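Local coordinates for protein fructose-2,6-bisphosphatase TIGAR B (Danio rerio, PDB 3E9D) that probably removes the 2-phosphate of fructose 2,6-bisphosphate, and also hydrolyses fructose 1,6-bisphosphate, thereby restraining glycolysis in favour of the pentose phosphate pathway, at residues I63-A66 and E67-G71; G121-T124 and L125-K129. All coordinates share one frame; numbering follows the deposited sequence.

Contact 1: residues I63-A66 and E67-G71; sequences IQTA and EIILG
I63 and E67, one helical turn apart, are joined by a backbone bond of 2.9 Å from E67 N to I63 O, the first of four successive backbone bonds that join the two segments and show how a regular helix spends its polar groups. The others follow in step: I68 N to Q64 O at 3.0 Å, I69 N to T65 O at 2.9 Å, and L70 N to A66 O. Four consecutive i to i+4 bonds thus occupy the carbonyls of the first segment.

I68 and I69 lay their CG1 branches back against the carbonyls one turn earlier. In I68, CG1 stands anti to the carbonyl carbon (chi1 -72°), which sets it against Q64 O, and the extended chi2 (155°) keeps CD1 at 3.3 Å from that same Q64 O; I69 repeats the move with its CG1 beside T65 O. This is helix 60-71, the connecting helix of a beta-alpha-beta unit between strands 53-56 and 81-83 in the histidine phosphatase domain.

Van der Waals contacts run between side chains lying alongside each other. T65 CG2 meets I69 CD1 at 3.8 Å, on the flank where T65 packs against V181 and I69 against L179 of strand 177-182. On another flank the extended chain of E67 runs beside I63, its carboxylate resting on the I63 methyl, with E67 OE2 3.8 Å from I63 CG2. Separately, E67 OE1 meets the backbone at Q64 CA, 3.7 Å away.

The T65 hydroxyl bonds back to R61 O, one turn earlier in the same helix, and outward to G12 N; T65 also touches H11, which becomes the phosphohistidine intermediate. Q64 OE1 accepts from L31 N.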
ATOM      1  N   ILE A  63      -9.668  -6.926  -3.720  1.00 18.32           N
ATOM      2  CA  ILE A  63      -9.669  -8.393  -3.695  1.00 18.67           C
ATOM      3  C   ILE A  63      -9.389  -9.013  -5.079  1.00 17.76           C
ATOM      4  O   ILE A  63      -8.566  -9.921  -5.196  1.00 17.55           O
ATOM      5  CB  ILE A  63     -10.990  -8.962  -3.123  1.00 18.53           C
ATOM      6  CG1 ILE A  63     -11.130  -8.522  -1.650  1.00 19.67           C
ATOM      7  CG2 ILE A  63     -11.023 -10.518  -3.270  1.00 18.40           C
ATOM      8  CD1 ILE A  63     -12.519  -8.629  -1.097  1.00 18.93           C
ATOM      9  N   GLN A  64     -10.076  -8.526  -6.109  1.00 17.19           N
ATOM     10  CA  GLN A  64      -9.852  -9.021  -7.483  1.00 17.77           C
ATOM     11  C   GLN A  64      -8.417  -8.813  -7.973  1.00 17.43           C
ATOM     12  O   GLN A  64      -7.851  -9.675  -8.636  1.00 17.90           O
ATOM     13  CB  GLN A  64     -10.793  -8.328  -8.447  1.00 17.51           C
ATOM     14  CG  GLN A  64     -12.234  -8.711  -8.298  1.00 19.63           C
ATOM     15  CD  GLN A  64     -13.081  -7.952  -9.286  1.00 22.39           C
ATOM     16  OE1 GLN A  64     -13.304  -6.751  -9.138  1.00 22.41           O
ATOM     17  NE2 GLN A  64     -13.537  -8.647 -10.327  1.00 22.39           N
ATOM     18  N   THR A  65      -7.846  -7.656  -7.646  1.00 16.98           N
ATOM     19  CA  THR A  65      -6.482  -7.331  -8.021  1.00 16.61           C
ATOM     20  C   THR A  65      -5.514  -8.276  -7.327  1.00 17.11           C
ATOM     21  O   THR A  65      -4.624  -8.859  -7.970  1.00 15.72           O
ATOM     22  CB  THR A  65      -6.152  -5.857  -7.688  1.00 16.63           C
ATOM     23  OG1 THR A  65      -7.048  -5.016  -8.420  1.00 16.87           O
ATOM     24  CG2 THR A  65      -4.680  -5.500  -8.059  1.00 14.77           C
ATOM     25  N   ALA A  66      -5.722  -8.473  -6.023  1.00 17.27           N
ATOM     26  CA  ALA A  66      -4.887  -9.404  -5.267  1.00 17.72           C
ATOM     27  C   ALA A  66      -4.999 -10.828  -5.824  1.00 17.70           C
ATOM     28  O   ALA A  66      -3.987 -11.542  -5.931  1.00 17.90           O
ATOM     29  CB  ALA A  66      -5.244  -9.371  -3.793  1.00 17.11           C
ATOM     30  N   GLU A  67      -6.219 -11.239  -6.183  1.00 17.57           N
ATOM     31  CA  GLU A  67      -6.435 -12.593  -6.688  1.00 18.77           C
ATOM     32  C   GLU A  67      -5.686 -12.798  -8.017  1.00 18.02           C
ATOM     33  O   GLU A  67      -5.110 -13.852  -8.267  1.00 17.58           O
ATOM     34  CB  GLU A  67      -7.919 -12.888  -6.890  1.00 19.13           C
ATOM     35  CG  GLU A  67      -8.696 -13.069  -5.598  1.00 23.48           C
ATOM     36  CD  GLU A  67     -10.198 -13.175  -5.838  1.00 29.41           C
ATOM     37  OE1 GLU A  67     -10.705 -12.559  -6.811  1.00 30.79           O
ATOM     38  OE2 GLU A  67     -10.876 -13.857  -5.037  1.00 31.22           O
ATOM     39  N   ILE A  68      -5.721 -11.780  -8.863  1.00 17.98           N
ATOM     40  CA  ILE A  68      -5.066 -11.854 -10.170  1.00 17.54           C
ATOM     41  C   ILE A  68      -3.552 -11.834 -10.014  1.00 17.21           C
ATOM     42  O   ILE A  68      -2.837 -12.544 -10.717  1.00 17.63           O
ATOM     43  CB  ILE A  68      -5.572 -10.748 -11.110  1.00 17.40           C
ATOM     44  CG1 ILE A  68      -7.006 -11.086 -11.549  1.00 18.62           C
ATOM     45  CG2 ILE A  68      -4.682 -10.625 -12.367  1.00 17.25           C
ATOM     46  CD1 ILE A  68      -7.821  -9.861 -11.965  1.00 18.22           C
ATOM     47  N   ILE A  69      -3.055 -11.039  -9.079  1.00 16.56           N
ATOM     48  CA  ILE A  69      -1.627 -11.002  -8.837  1.00 17.39           C
ATOM     49  C   ILE A  69      -1.128 -12.371  -8.343  1.00 17.40           C
ATOM     50  O   ILE A  69      -0.116 -12.884  -8.826  1.00 17.42           O
ATOM     51  CB  ILE A  69      -1.254  -9.848  -7.871  1.00 17.70           C
ATOM     52  CG1 ILE A  69      -1.378  -8.494  -8.623  1.00 17.24           C
ATOM     53  CG2 ILE A  69       0.141 -10.046  -7.313  1.00 16.48           C
ATOM     54  CD1 ILE A  69      -1.365  -7.266  -7.708  1.00 19.76           C
ATOM     55  N   LEU A  70      -1.859 -12.967  -7.410  1.00 17.72           N
ATOM     56  CA  LEU A  70      -1.450 -14.263  -6.862  1.00 18.66           C
ATOM     57  C   LEU A  70      -1.636 -15.388  -7.889  1.00 18.32           C
ATOM     58  O   LEU A  70      -0.809 -16.257  -7.976  1.00 18.38           O
ATOM     59  CB  LEU A  70      -2.193 -14.578  -5.570  1.00 18.68           C
ATOM     60  CG  LEU A  70      -1.723 -13.777  -4.348  1.00 21.64           C
ATOM     61  CD1 LEU A  70      -2.719 -14.007  -3.221  1.00 21.53           C
ATOM     62  CD2 LEU A  70      -0.310 -14.181  -3.915  1.00 23.07           C
ATOM     63  N   GLY A  71      -2.701 -15.332  -8.686  1.00 18.57           N
ATOM     64  CA  GLY A  71      -2.888 -16.324  -9.757  1.00 18.52           C
ATOM     65  C   GLY A  71      -1.748 -16.351 -10.756  1.00 18.18           C
ATOM     66  O   GLY A  71      -1.407 -17.404 -11.294  1.00 17.06           O
TER

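Contact 2: residues G121-T124 and L125-K129; sequences GGET and LEQVK
The Q127 amide lies between E123 CG, on one face, and T124 CG2, on the other: E123 CG is beneath Q127 OE1, 4.1 Å away, and T124 CG2 sits above the same oxygen at 3.8 Å. In the amide plane T124 N reaches a lone pair of Q127 OE1 at 2.9 Å, with an N-H...O angle of 167°; a water, tilted out of the plane, donates to Q127 OE1 as well and links it to G122 O. The E123 carboxylate is turned 56° from this amide, and V128 CG2 covers one of its faces, 3.8 Å from E123 OE1.

A return bond makes the pair reciprocal: Q127 N donates to T124 OG1 at 3.2 Å. Such an exchange is a capping box, here with T124 as N-cap of helix 125-146, a textbook way to occupy amides that a first turn cannot bond to preceding carbonyls. The T124 hydroxyl is placed for it by its setting between backbone N and carbonyl carbon (chi1 67°). An alanine here would remove that oxygen and is likely to leave Q127 N without its side-chain acceptor, with the helix start less firmly fixed.

Regular helical bonding begins at once, V128 N donating to T124 O at 3.1 Å. One turn on, K129 NZ forms a salt bridge with E126 OE2, its hydrogen bond weak, and another with D197. E123 ties the cap to the 90-91 loop and to R131, its carboxylate holding G91 N and R131 while its carbonyl accepts from R90 NE, beside the proposed proton donor/acceptor E89.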
ATOM      1  N   GLY A 121     -20.143  12.744   6.536  1.00 18.79           N
ATOM      2  CA  GLY A 121     -20.022  11.296   6.464  1.00 19.04           C
ATOM      3  C   GLY A 121     -18.648  10.768   6.089  1.00 19.50           C
ATOM      4  O   GLY A 121     -18.460   9.563   6.044  1.00 20.14           O
ATOM      5  N   GLY A 122     -17.691  11.644   5.798  1.00 19.50           N
ATOM      6  CA  GLY A 122     -16.397  11.202   5.287  1.00 19.64           C
ATOM      7  C   GLY A 122     -15.406  11.021   6.424  1.00 19.93           C
ATOM      8  O   GLY A 122     -15.716  11.329   7.567  1.00 19.22           O
ATOM      9  N   GLU A 123     -14.225  10.507   6.100  1.00 20.07           N
ATOM     10  CA  GLU A 123     -13.147  10.324   7.063  1.00 21.06           C
ATOM     11  C   GLU A 123     -12.141  11.455   6.934  1.00 20.35           C
ATOM     12  O   GLU A 123     -11.794  11.851   5.825  1.00 21.12           O
ATOM     13  CB  GLU A 123     -12.387   9.041   6.769  1.00 21.44           C
ATOM     14  CG  GLU A 123     -12.860   7.804   7.478  1.00 25.56           C
ATOM     15  CD  GLU A 123     -11.947   6.609   7.158  1.00 27.68           C
ATOM     16  OE1 GLU A 123     -11.794   6.260   5.962  1.00 24.48           O
ATOM     17  OE2 GLU A 123     -11.386   6.036   8.119  1.00 30.55           O
ATOM     18  N   THR A 124     -11.637  11.947   8.052  1.00 19.83           N
ATOM     19  CA  THR A 124     -10.547  12.928   7.995  1.00 20.15           C
ATOM     20  C   THR A 124      -9.221  12.216   7.677  1.00 20.06           C
ATOM     21  O   THR A 124      -9.125  10.977   7.753  1.00 18.92           O
ATOM     22  CB  THR A 124     -10.383  13.677   9.308  1.00 20.12           C
ATOM     23  OG1 THR A 124      -9.925  12.750  10.300  1.00 21.16           O
ATOM     24  CG2 THR A 124     -11.736  14.320   9.760  1.00 19.43           C
ATOM     25  N   LEU A 125      -8.211  12.997   7.311  1.00 20.25           N
ATOM     26  CA  LEU A 125      -6.892  12.435   7.072  1.00 21.71           C
ATOM     27  C   LEU A 125      -6.346  11.709   8.303  1.00 21.15           C
ATOM     28  O   LEU A 125      -5.793  10.634   8.166  1.00 21.38           O
ATOM     29  CB  LEU A 125      -5.904  13.513   6.603  1.00 22.57           C
ATOM     30  CG  LEU A 125      -4.571  12.977   6.078  1.00 25.35           C
ATOM     31  CD1 LEU A 125      -4.070  13.832   4.907  1.00 28.67           C
ATOM     32  CD2 LEU A 125      -3.519  12.897   7.203  1.00 28.35           C
ATOM     33  N   GLU A 126      -6.503  12.283   9.493  1.00 20.95           N
ATOM     34  CA  GLU A 126      -6.007  11.628  10.719  1.00 21.40           C
ATOM     35  C   GLU A 126      -6.698  10.295  11.013  1.00 20.54           C
ATOM     36  O   GLU A 126      -6.066   9.373  11.525  1.00 20.54           O
ATOM     37  CB  GLU A 126      -6.118  12.549  11.944  1.00 21.89           C
ATOM     38  CG  GLU A 126      -4.972  13.563  12.072  1.00 27.42           C
ATOM     39  CD  GLU A 126      -3.578  12.919  12.044  1.00 32.80           C
ATOM     40  OE1 GLU A 126      -3.265  12.087  12.929  1.00 34.84           O
ATOM     41  OE2 GLU A 126      -2.791  13.248  11.128  1.00 37.43           O
ATOM     42  N   GLN A 127      -7.995  10.211  10.702  1.00 19.31           N
ATOM     43  CA  GLN A 127      -8.741   8.964  10.846  1.00 19.16           C
ATOM     44  C   GLN A 127      -8.195   7.876   9.912  1.00 18.15           C
ATOM     45  O   GLN A 127      -8.004   6.746  10.320  1.00 18.04           O
ATOM     46  CB  GLN A 127     -10.238   9.197  10.583  1.00 18.80           C
ATOM     47  CG  GLN A 127     -10.955   9.881  11.744  1.00 21.17           C
ATOM     48  CD  GLN A 127     -12.431  10.163  11.438  1.00 23.29           C
ATOM     49  OE1 GLN A 127     -12.769  10.739  10.404  1.00 21.44           O
ATOM     50  NE2 GLN A 127     -13.307   9.748  12.346  1.00 23.57           N
ATOM     51  N   VAL A 128      -7.938   8.223   8.660  1.00 18.21           N
ATOM     52  CA  VAL A 128      -7.302   7.275   7.739  1.00 18.59           C
ATOM     53  C   VAL A 128      -5.914   6.847   8.252  1.00 18.60           C
ATOM     54  O   VAL A 128      -5.576   5.662   8.249  1.00 18.90           O
ATOM     55  CB  VAL A 128      -7.212   7.833   6.294  1.00 18.34           C
ATOM     56  CG1 VAL A 128      -6.567   6.787   5.362  1.00 18.99           C
ATOM     57  CG2 VAL A 128      -8.575   8.218   5.792  1.00 17.03           C
ATOM     58  N   LYS A 129      -5.109   7.810   8.691  1.00 19.49           N
ATOM     59  CA  LYS A 129      -3.770   7.505   9.202  1.00 19.44           C
ATOM     60  C   LYS A 129      -3.795   6.601  10.444  1.00 19.73           C
ATOM     61  O   LYS A 129      -2.964   5.685  10.575  1.00 19.18           O
ATOM     62  CB  LYS A 129      -3.004   8.794   9.501  1.00 20.31           C
ATOM     63  CG  LYS A 129      -1.531   8.563   9.854  1.00 22.47           C
ATOM     64  CD  LYS A 129      -0.888   9.829  10.461  1.00 27.96           C
ATOM     65  CE  LYS A 129      -0.754  10.936   9.438  1.00 28.87           C
ATOM     66  NZ  LYS A 129       0.025  12.107   9.982  1.00 30.64           N
TER
HETATM   67  O   HOH W   1     -14.851  12.449  10.078  1.00 35.28           O

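How the contacts relate
Contact 1 comes first along the chain and closes before contact 2 opens; their centres are 27 Å apart, and about 16 Å separates their nearest atoms. Both belong to the histidine phosphatase domain, yet they treat different portions of a helix: 63-71 is the body and end of helix 60-71, whereas 121-129 is the loop and first turns of helix 125-146. Helix 60-71 packs on strands 81-83 and 177-182 of the mixed sheet; the start of helix 125-146 meets helix 184-197. T65 lies near H11, and the V128 side chain about 6 Å from that of E89, the inferred proton donor/acceptor, so the two probably border the active site from separate helices.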